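Local coordinates for 3-HSA hydroxylase, oxygenase (Rhodococcus sp., PDB 2RFQ), which hydroxylates the steroid-derived phenol 3-HSA to the catechol 3,4-DHSA with FMNH2 and O2, a step in bacterial cholesterol breakdown, at residues A18-P21 against T22-E25; Y229-P232 against W233-H237; E313-F316 against E317-L320. All coordinates share one frame; numbering follows the deposited sequence.

Interaction 1. Residues A18-P21 against T22-E25; sequences ALLP and TLRE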
loop_
_atom_site.group_PDB
_atom_site.type_symbol
_atom_site.label_atom_id
_atom_site.label_comp_id
_atom_site.label_asym_id
_atom_site.label_seq_id
_atom_site.Cartn_x
_atom_site.Cartn_y
_atom_site.Cartn_z
ATOM N N ALA A 18 -12.094 29.237 20.894
ATOM C CA ALA A 18 -12.121 30.669 20.631
ATOM C C ALA A 18 -10.786 31.164 20.065
ATOM O O ALA A 18 -10.739 32.166 19.368
ATOM C CB ALA A 18 -12.461 31.419 21.908
ATOM N N LEU A 19 -9.702 30.449 20.370
ATOM C CA LEU A 19 -8.359 30.882 19.994
ATOM C C LEU A 19 -7.918 30.367 18.627
ATOM O O LEU A 19 -7.003 30.929 18.001
ATOM C CB LEU A 19 -7.359 30.400 21.077
ATOM C CG LEU A 19 -5.885 30.790 20.940
ATOM C CD1 LEU A 19 -5.727 32.326 20.882
ATOM C CD2 LEU A 19 -5.049 30.215 22.099
ATOM N N LEU A 20 -8.535 29.283 18.162
ATOM C CA LEU A 20 -8.066 28.625 16.917
ATOM C C LEU A 20 -7.902 29.554 15.702
ATOM O O LEU A 20 -6.864 29.485 15.022
ATOM C CB LEU A 20 -8.933 27.410 16.549
ATOM C CG LEU A 20 -8.973 26.268 17.552
ATOM C CD1 LEU A 20 -9.579 25.003 16.927
ATOM C CD2 LEU A 20 -7.586 25.954 18.162
ATOM N N PRO A 21 -8.888 30.426 15.427
ATOM C CA PRO A 21 -8.708 31.303 14.254
ATOM C C PRO A 21 -7.434 32.140 14.333
ATOM O O PRO A 21 -6.781 32.354 13.315
ATOM C CB PRO A 21 -9.972 32.192 14.280
ATOM C CG PRO A 21 -10.984 31.344 15.005
ATOM C CD PRO A 21 -10.182 30.678 16.090
ATOM N N THR A 22 -7.072 32.599 15.535
ATOM C CA THR A 22 -5.840 33.362 15.727
ATOM C C THR A 22 -4.648 32.499 15.367
ATOM O O THR A 22 -3.775 32.923 14.613
ATOM C CB THR A 22 -5.735 33.872 17.186
ATOM O OG1 THR A 22 -6.797 34.803 17.413
ATOM C CG2 THR A 22 -4.411 34.582 17.428
ATOM N N LEU A 23 -4.634 31.276 15.882
ATOM C CA LEU A 23 -3.544 30.341 15.581
ATOM C C LEU A 23 -3.409 30.063 14.074
ATOM O O LEU A 23 -2.289 30.040 13.552
ATOM C CB LEU A 23 -3.701 29.035 16.381
ATOM C CG LEU A 23 -3.769 29.215 17.895
ATOM C CD1 LEU A 23 -3.789 27.835 18.577
ATOM C CD2 LEU A 23 -2.596 30.063 18.433
ATOM N N ARG A 24 -4.534 29.854 13.382
ATOM C CA ARG A 24 -4.497 29.611 11.935
ATOM C C ARG A 24 -3.953 30.823 11.208
ATOM O O ARG A 24 -3.120 30.687 10.330
ATOM C CB ARG A 24 -5.886 29.321 11.380
ATOM C CG ARG A 24 -6.476 28.031 11.820
ATOM C CD ARG A 24 -7.713 27.648 10.977
ATOM N NE ARG A 24 -8.435 26.652 11.751
ATOM C CZ ARG A 24 -9.476 26.919 12.535
ATOM N NH1 ARG A 24 -10.013 25.939 13.251
ATOM N NH2 ARG A 24 -9.993 28.153 12.585
ATOM N N GLU A 25 -4.440 32.013 11.567
ATOM C CA GLU A 25 -4.010 33.242 10.898
ATOM C C GLU A 25 -2.514 33.473 11.042
ATOM O O GLU A 25 -1.882 34.028 10.143
ATOM C CB GLU A 25 -4.784 34.440 11.433
ATOM C CG GLU A 25 -6.237 34.433 11.033
ATOM C CD GLU A 25 -7.040 35.533 11.682
ATOM O OE1 GLU A 25 -6.573 36.116 12.682
ATOM O OE2 GLU A 25 -8.153 35.809 11.191
HETATM O O HOH W 1 -9.135 33.655 17.506
#
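L19 and L23 sit one turn apart on helix 11-25 and form the tight side of this contact. Their branch points meet, L19 CG to L23 CG at 4.0 Å. L19 CG lies anti to its own N (chi1 -177°), which puts CG beside its own carbonyl carbon, next to T22 and L23. L19 CD1 also lies against T22 CB, at 4.0 Å. L20 joins the apolar side more loosely, its CD2 lying 4.3 Å from L23 CD1. Three i to i+4 bonds run across the turn: L23 N to L19 O, R24 N to L20 O and E25 N to P21 O. T22 N adds a weak one to L19 O. P21 has no N-H to give to the turn before, and the helix is kinked there.

The other side faces solvent. The R24 chain is extended from CG to NE and runs back over L20, with one face of its guanidinium over L20 CB. R24 NH1 is 3.8 Å from L20 CB, and R24 NH2 is 3.8 Å from P21 CA. A water donates to A18 O (2.9 Å) and is also hydrogen-bonded to T22 OG1 (2.6 Å), joining the two.

The leucines face the rest of the N-terminal acyl-CoA dehydrogenase-like domain. L19 packs on A43 and L44 of helix 38-47, while L20 packs on K74 and L23 on I75 of helix 65-76.

Interaction 2. Residues Y229-P232 against W233-H237; sequences YKMP and WGTIH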
loop_
_atom_site.group_PDB
_atom_site.type_symbol
_atom_site.label_atom_id
_atom_site.label_comp_id
_atom_site.label_asym_id
_atom_site.label_seq_id
_atom_site.Cartn_x
_atom_site.Cartn_y
_atom_site.Cartn_z
ATOM N N TYR A 229 -0.912 10.455 37.328
ATOM C CA TYR A 229 0.555 10.404 37.520
ATOM C C TYR A 229 1.096 8.974 37.625
ATOM O O TYR A 229 2.317 8.784 37.686
ATOM C CB TYR A 229 1.023 11.293 38.697
ATOM C CG TYR A 229 0.554 12.705 38.511
ATOM C CD1 TYR A 229 0.973 13.450 37.394
ATOM C CD2 TYR A 229 -0.361 13.285 39.390
ATOM C CE1 TYR A 229 0.487 14.736 37.143
ATOM C CE2 TYR A 229 -0.830 14.568 39.177
ATOM C CZ TYR A 229 -0.401 15.296 38.062
ATOM O OH TYR A 229 -0.874 16.558 37.824
ATOM N N LYS A 230 0.201 7.978 37.612
ATOM C CA LYS A 230 0.618 6.570 37.631
ATOM C C LYS A 230 0.621 5.992 36.204
ATOM O O LYS A 230 0.906 4.801 36.004
ATOM C CB LYS A 230 -0.275 5.761 38.567
ATOM C CG LYS A 230 -0.111 6.235 39.997
ATOM C CD LYS A 230 -0.966 5.448 40.968
ATOM C CE LYS A 230 -0.595 5.842 42.406
ATOM N NZ LYS A 230 -1.101 7.201 42.793
HETATM N N MSE A 231 0.275 6.833 35.226
HETATM C CA MSE A 231 0.311 6.391 33.824
HETATM C C MSE A 231 1.749 6.088 33.392
HETATM O O MSE A 231 2.658 6.783 33.810
HETATM C CB MSE A 231 -0.275 7.463 32.897
HETATM C CG MSE A 231 -1.755 7.690 33.118
HETATM SE SE MSE A 231 -2.829 6.351 32.153
HETATM C CE MSE A 231 -2.452 6.958 30.306
ATOM N N PRO A 232 1.940 5.056 32.546
ATOM C CA PRO A 232 3.281 4.706 32.091
ATOM C C PRO A 232 3.866 5.735 31.130
ATOM O O PRO A 232 3.171 6.176 30.214
ATOM C CB PRO A 232 3.080 3.336 31.401
ATOM C CG PRO A 232 1.679 3.342 30.939
ATOM C CD PRO A 232 0.917 4.136 32.016
ATOM N N TRP A 233 5.128 6.119 31.362
ATOM C CA TRP A 233 5.839 7.025 30.451
ATOM C C TRP A 233 5.818 6.518 29.011
ATOM O O TRP A 233 5.732 7.331 28.075
ATOM C CB TRP A 233 7.291 7.187 30.920
ATOM C CG TRP A 233 8.129 8.192 30.139
ATOM C CD1 TRP A 233 9.266 7.918 29.438
ATOM C CD2 TRP A 233 7.933 9.621 30.038
ATOM N NE1 TRP A 233 9.780 9.070 28.893
ATOM C CE2 TRP A 233 8.991 10.130 29.248
ATOM C CE3 TRP A 233 6.975 10.510 30.529
ATOM C CZ2 TRP A 233 9.125 11.491 28.948
ATOM C CZ3 TRP A 233 7.091 11.880 30.209
ATOM C CH2 TRP A 233 8.169 12.352 29.431
ATOM N N GLY A 234 5.916 5.199 28.833
ATOM C CA GLY A 234 5.947 4.604 27.492
ATOM C C GLY A 234 4.678 4.847 26.684
ATOM O O GLY A 234 4.684 4.725 25.454
ATOM N N THR A 235 3.561 5.116 27.384
ATOM C CA THR A 235 2.362 5.633 26.728
ATOM C C THR A 235 2.287 7.175 26.690
ATOM O O THR A 235 1.992 7.768 25.658
ATOM C CB THR A 235 1.085 5.057 27.377
ATOM O OG1 THR A 235 1.060 3.641 27.158
ATOM C CG2 THR A 235 -0.173 5.672 26.745
ATOM N N ILE A 236 2.528 7.810 27.827
ATOM C CA ILE A 236 2.349 9.264 27.942
ATOM C C ILE A 236 3.210 10.066 26.974
ATOM O O ILE A 236 2.710 11.000 26.300
ATOM C CB ILE A 236 2.652 9.688 29.406
ATOM C CG1 ILE A 236 1.539 9.135 30.327
ATOM C CG2 ILE A 236 2.844 11.220 29.530
ATOM C CD1 ILE A 236 0.178 9.923 30.242
ATOM N N HIS A 237 4.504 9.748 26.925
ATOM C CA HIS A 237 5.403 10.591 26.105
ATOM C C HIS A 237 5.195 10.301 24.616
ATOM O O HIS A 237 4.932 11.232 23.841
ATOM C CB HIS A 237 6.846 10.463 26.573
ATOM C CG HIS A 237 7.833 11.172 25.700
ATOM N ND1 HIS A 237 7.724 12.510 25.384
ATOM C CD2 HIS A 237 8.939 10.719 25.064
ATOM C CE1 HIS A 237 8.728 12.854 24.594
ATOM N NE2 HIS A 237 9.475 11.784 24.382
#
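Helix 233-266 starts here, with P232 at the N-cap and a hydrophobic staple between M231 (N') and I236 (N4). P232 O accepts two backbone bonds from the first turn. I236 N gives the straighter one, 3.0 Å to P232 O with an N-H...O angle of 171°, and it lies in the carbonyl plane. T235 N, also 3.0 Å from P232 O, comes from above that plane.

The staple spans the N-cap. The selenomethionine M231 points toward the helix and crosses I236 at about a right angle. Its CB touches I236 CG1 and CD1, both at 3.6 Å. The M231 chain bends at chi2 (-83°) and again at chi3, which brings CE back to 4.0 Å from I236 CD1. Cutting I236 back to an alanine removes CG1 and CD1 and would probably undo the staple, leaving a gap beside M231 CB. P232 and T235 lie side by side and point the same way, with P232 CG 3.8 Å from T235 OG1. That hydroxyl is hydrogen-bonded to E304 of helix 277-309.

H237 CB sits 3.3 Å above the W233 ring plane, over its centre. The W233 ring meets Y120 edge-to-face, and Y120 is probably an FMN-binding residue, as inferred by similarity. I236 packs on V91 and W94 of helix 80-96. The arrangement is a hydrophobic staple around a proline at the N-cap, here opening a helix of the all-helical C-terminal bundle of the acyl-CoA dehydrogenase fold.

Interaction 3. Residues E313-F316 against E317-L320; sequences EVPF and ELRL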
loop_
_atom_site.group_PDB
_atom_site.type_symbol
_atom_site.label_atom_id
_atom_site.label_comp_id
_atom_site.label_asym_id
_atom_site.label_seq_id
_atom_site.Cartn_x
_atom_site.Cartn_y
_atom_site.Cartn_z
ATOM N N GLU A 313 -3.346 -2.128 38.391
ATOM C CA GLU A 313 -2.157 -1.924 37.565
ATOM C C GLU A 313 -2.547 -1.869 36.085
ATOM O O GLU A 313 -3.580 -2.395 35.682
ATOM C CB GLU A 313 -1.111 -3.028 37.822
ATOM C CG GLU A 313 -1.399 -4.406 37.198
ATOM C CD GLU A 313 -0.135 -5.135 36.721
ATOM O OE1 GLU A 313 -0.216 -5.844 35.686
ATOM O OE2 GLU A 313 0.939 -5.001 37.365
ATOM N N VAL A 314 -1.708 -1.227 35.280
ATOM C CA VAL A 314 -1.864 -1.263 33.831
ATOM C C VAL A 314 -1.087 -2.494 33.361
ATOM O O VAL A 314 0.117 -2.585 33.616
ATOM C CB VAL A 314 -1.257 -0.006 33.147
ATOM C CG1 VAL A 314 -1.293 -0.174 31.637
ATOM C CG2 VAL A 314 -2.010 1.276 33.565
ATOM N N PRO A 315 -1.778 -3.467 32.741
ATOM C CA PRO A 315 -1.002 -4.649 32.363
ATOM C C PRO A 315 -0.055 -4.385 31.222
ATOM O O PRO A 315 -0.329 -3.543 30.359
ATOM C CB PRO A 315 -2.066 -5.683 31.966
ATOM C CG PRO A 315 -3.273 -4.925 31.664
ATOM C CD PRO A 315 -3.208 -3.608 32.425
ATOM N N PHE A 316 1.044 -5.137 31.211
ATOM C CA PHE A 316 2.040 -4.984 30.181
ATOM C C PHE A 316 1.477 -5.165 28.777
ATOM O O PHE A 316 1.880 -4.421 27.860
ATOM C CB PHE A 316 3.211 -5.927 30.430
ATOM C CG PHE A 316 4.452 -5.542 29.683
ATOM C CD1 PHE A 316 5.092 -4.326 29.946
ATOM C CD2 PHE A 316 4.977 -6.383 28.704
ATOM C CE1 PHE A 316 6.241 -3.962 29.247
ATOM C CE2 PHE A 316 6.126 -6.032 28.014
ATOM C CZ PHE A 316 6.756 -4.817 28.281
ATOM N N GLU A 317 0.541 -6.112 28.597
ATOM C CA GLU A 317 -0.045 -6.334 27.270
ATOM C C GLU A 317 -0.699 -5.065 26.738
ATOM O O GLU A 317 -0.613 -4.778 25.532
ATOM C CB GLU A 317 -1.018 -7.532 27.224
ATOM C CG GLU A 317 -2.376 -7.352 27.946
ATOM C CD GLU A 317 -3.501 -6.646 27.121
ATOM O OE1 GLU A 317 -4.405 -6.074 27.784
ATOM O OE2 GLU A 317 -3.514 -6.667 25.855
ATOM N N LEU A 318 -1.338 -4.287 27.628
ATOM C CA LEU A 318 -1.954 -3.031 27.208
ATOM C C LEU A 318 -0.908 -1.970 26.840
ATOM O O LEU A 318 -1.073 -1.247 25.851
ATOM C CB LEU A 318 -2.904 -2.529 28.301
ATOM C CG LEU A 318 -3.590 -1.179 28.083
ATOM C CD1 LEU A 318 -4.294 -1.066 26.735
ATOM C CD2 LEU A 318 -4.575 -0.908 29.249
ATOM N N ARG A 319 0.162 -1.891 27.628
ATOM C CA ARG A 319 1.254 -0.967 27.310
ATOM C C ARG A 319 1.838 -1.304 25.935
ATOM O O ARG A 319 2.185 -0.401 25.171
ATOM C CB ARG A 319 2.333 -1.019 28.396
ATOM C CG ARG A 319 1.891 -0.250 29.652
ATOM C CD ARG A 319 2.719 -0.633 30.856
ATOM N NE ARG A 319 4.126 -0.321 30.674
ATOM C CZ ARG A 319 5.099 -0.718 31.496
ATOM N NH1 ARG A 319 4.815 -1.448 32.584
ATOM N NH2 ARG A 319 6.371 -0.385 31.242
ATOM N N LEU A 320 1.915 -2.603 25.618
ATOM C CA LEU A 320 2.406 -3.020 24.294
ATOM C C LEU A 320 1.441 -2.626 23.180
ATOM O O LEU A 320 1.863 -2.107 22.117
ATOM C CB LEU A 320 2.649 -4.543 24.251
ATOM C CG LEU A 320 3.843 -5.016 25.081
ATOM C CD1 LEU A 320 3.793 -6.547 25.263
ATOM C CD2 LEU A 320 5.165 -4.602 24.443
HETATM O O HOH W 2 2.748 -3.241 33.216
HETATM O O HOH W 3 2.239 -1.285 34.482
#
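F316 and L320 form the apolar centre, one turn apart at the start of helix 316-344, where P315 is the N-cap. L320 CG makes an off-centre CH-pi contact, 4.3 Å from the F316 ring centroid. L320 CD1 comes closer to the ring atoms, 3.6 Å from F316 CD2. F316 CG is anti to its backbone N (chi1 -162°), which puts the ring between L320 and R319. A second apolar patch joins the loop to the helix. V314 CG1 touches R319 CG at 3.8 Å and L318 CD2 at 4.1 Å, and P315 CG rests against L318 CB. L318 also packs on L307 of helix 277-309.

The backbone closes the turn. P315 O accepts from R319 N at 3.2 Å and more weakly from L318 N, while L320 N bonds to F316 O.

R319 makes the polar edge. Its guanidinium stands nearly perpendicular to the F316 ring, with the two planes 86° apart. F316 CD1 lies over the centre of the guanidinium face, so the ring presents its edge. R319 NH2 forms a salt bridge with the C-terminal carboxylate of V394, which would probably hold the group in this position. Two waters tie the same side chain back to the loop. Both donate to V314 O, and both accept from R319 NH1, at 2.8 Å and 3.2 Å from that atom.

All three are local contacts on helices, and each contains a proline. It is at the N-cap in interactions 2 and 3, and within a kinked helix in interaction 1. Interaction 2 is buried, mostly apolar and close to probable FMN-binding residues. Interactions 1 and 3 are partly buried. In interaction 1 one water joins A18 O to T22 OG1, and R24 lies against L20 and P21. In interaction 3 two waters join R319 to V314 O, and R319 is salt-bridged to V394. Interactions 2 and 3 touch through P232 CG and R319 CG, 3.8 Å apart, and both pack on helix 277-309. Interaction 1 stands apart in the N-terminal domain, its centre about 30 Å from that of interaction 2.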